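Local coordinates for DUF4439 domain-containing protein (Mycobacterium tuberculosis, PDB 2IB0), which is of unknown function but folds as a four-helix bundle of the ferritin-like class, at residues V32-I37 / P81-G86. Residues are numbered along the deposited sequence; the frame is centred on the assembly and turned at random.
Sequences VEHATI and PIAAAG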
loop_
_atom_site.group_PDB
_atom_site.type_symbol
_atom_site.label_atom_id
_atom_site.label_comp_id
_atom_site.label_asym_id
_atom_site.label_seq_id
_atom_site.Cartn_x
_atom_site.Cartn_y
_atom_site.Cartn_z
ATOM N N VAL A 32 -17.736 -1.424 -0.905
ATOM C CA VAL A 32 -16.886 -0.420 -1.533
ATOM C C VAL A 32 -16.376 -0.903 -2.918
ATOM O O VAL A 32 -16.390 -0.132 -3.893
ATOM C CB VAL A 32 -15.729 -0.002 -0.596
ATOM C CG1 VAL A 32 -14.659 0.815 -1.373
ATOM C CG2 VAL A 32 -16.285 0.803 0.608
ATOM N N GLU A 33 -15.941 -2.163 -2.992
ATOM C CA GLU A 33 -15.558 -2.811 -4.262
ATOM C C GLU A 33 -16.642 -2.768 -5.349
ATOM O O GLU A 33 -16.344 -2.404 -6.480
ATOM C CB GLU A 33 -15.134 -4.282 -4.033
ATOM C CG GLU A 33 -13.765 -4.462 -3.300
ATOM C CD GLU A 33 -12.594 -3.695 -3.950
ATOM O OE1 GLU A 33 -12.461 -3.678 -5.196
ATOM O OE2 GLU A 33 -11.770 -3.126 -3.213
ATOM N N HIS A 34 -17.878 -3.161 -5.038
ATOM C CA HIS A 34 -18.965 -3.030 -6.010
ATOM C C HIS A 34 -19.086 -1.591 -6.544
ATOM O O HIS A 34 -19.185 -1.383 -7.755
ATOM C CB HIS A 34 -20.290 -3.459 -5.405
ATOM C CG HIS A 34 -20.421 -4.941 -5.265
ATOM N ND1 HIS A 34 -20.909 -5.543 -4.127
ATOM C CD2 HIS A 34 -20.139 -5.943 -6.125
ATOM C CE1 HIS A 34 -20.935 -6.855 -4.290
ATOM N NE2 HIS A 34 -20.453 -7.125 -5.489
ATOM N N ALA A 35 -19.045 -0.624 -5.618
ATOM C CA ALA A 35 -19.174 0.794 -5.916
ATOM C C ALA A 35 -18.010 1.318 -6.745
ATOM O O ALA A 35 -18.199 2.227 -7.569
ATOM C CB ALA A 35 -19.302 1.591 -4.643
ATOM N N THR A 36 -16.822 0.738 -6.554
ATOM C CA THR A 36 -15.635 1.096 -7.324
ATOM C C THR A 36 -15.657 0.580 -8.742
ATOM O O THR A 36 -15.295 1.312 -9.662
ATOM C CB THR A 36 -14.351 0.583 -6.660
ATOM O OG1 THR A 36 -14.194 1.294 -5.452
ATOM C CG2 THR A 36 -13.179 0.883 -7.509
ATOM N N ILE A 37 -16.063 -0.682 -8.906
ATOM C CA ILE A 37 -16.204 -1.304 -10.208
ATOM C C ILE A 37 -17.244 -0.524 -11.038
ATOM O O ILE A 37 -17.006 -0.228 -12.209
ATOM C CB ILE A 37 -16.627 -2.816 -10.079
ATOM C CG1 ILE A 37 -15.485 -3.637 -9.478
ATOM C CG2 ILE A 37 -17.283 -3.387 -11.401
ATOM C CD1 ILE A 37 -16.000 -4.833 -8.684
ATOM N N PRO A 81 -23.209 -9.185 0.571
ATOM C CA PRO A 81 -23.898 -8.061 -0.074
ATOM C C PRO A 81 -23.713 -8.132 -1.599
ATOM O O PRO A 81 -22.584 -8.325 -2.088
ATOM C CB PRO A 81 -23.185 -6.809 0.501
ATOM C CG PRO A 81 -21.946 -7.314 1.205
ATOM C CD PRO A 81 -22.323 -8.716 1.657
ATOM N N ILE A 82 -24.821 -8.027 -2.332
ATOM C CA ILE A 82 -24.775 -7.944 -3.796
ATOM C C ILE A 82 -24.728 -6.466 -4.229
ATOM O O ILE A 82 -25.015 -5.571 -3.422
ATOM C CB ILE A 82 -25.958 -8.710 -4.463
ATOM C CG1 ILE A 82 -27.299 -8.009 -4.196
ATOM C CG2 ILE A 82 -25.965 -10.184 -3.995
ATOM C CD1 ILE A 82 -28.360 -8.257 -5.255
ATOM N N ALA A 83 -24.351 -6.197 -5.477
ATOM C CA ALA A 83 -24.251 -4.805 -5.920
ATOM C C ALA A 83 -25.645 -4.134 -6.005
ATOM O O ALA A 83 -26.660 -4.802 -6.257
ATOM C CB ALA A 83 -23.514 -4.715 -7.254
ATOM N N ALA A 84 -25.679 -2.820 -5.747
ATOM C CA ALA A 84 -26.855 -1.994 -6.022
ATOM C C ALA A 84 -26.870 -1.723 -7.539
ATOM O O ALA A 84 -25.807 -1.760 -8.189
ATOM C CB ALA A 84 -26.809 -0.678 -5.204
ATOM N N ALA A 85 -28.065 -1.483 -8.093
ATOM C CA ALA A 85 -28.276 -1.158 -9.532
ATOM C C ALA A 85 -27.476 0.078 -10.000
ATOM O O ALA A 85 -26.713 0.016 -10.981
ATOM C CB ALA A 85 -29.769 -0.979 -9.805
ATOM N N GLY A 86 -27.666 1.192 -9.287
ATOM C CA GLY A 86 -26.785 2.359 -9.368
ATOM C C GLY A 86 -26.210 2.755 -8.008
ATOM O O GLY A 86 -26.609 2.238 -6.949
#
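H34 lies against A83 through the whole length of its side chain, a compact example of how one ring on a helix can seat an extended loop without a hydrogen bond between the two. CB of H34 already meets the methyl CB of A83, at 3.9 Å. With CG anti to the carbonyl carbon (chi1 -75°), the imidazole stands away from the helix and offers one face to the loop. Over that face the A83 methyl makes a CH-pi contact, 3.9 Å from the ring centroid and 22° off the normal, with CG and CD2 of H34 as its closest ring atoms. Farther out, the backbone N of A83 sits over the same face near the rim, 3.7 Å from CE1 of H34. At the ring edge, CE1 of H34 faces the carbonyl O of P81, near the ring plane 3.1 Å away. The buried oxygen has no hydrogen-bond partner in the model. ND1 of H34 lies 3.8 Å from both N of A83 and O of P81, and NE2 4.0 Å from that N. R66 of helix 52-75 and Y87 also touch the H34 side chain, while P81 packs on C27 and L30, earlier on the histidine's own helix. The contact lays the connection between helices 52-75 and 96-120 along the outside of helix 18-46, while E33 leaves about a quarter-turn round and bonds to R65, H62 and W114.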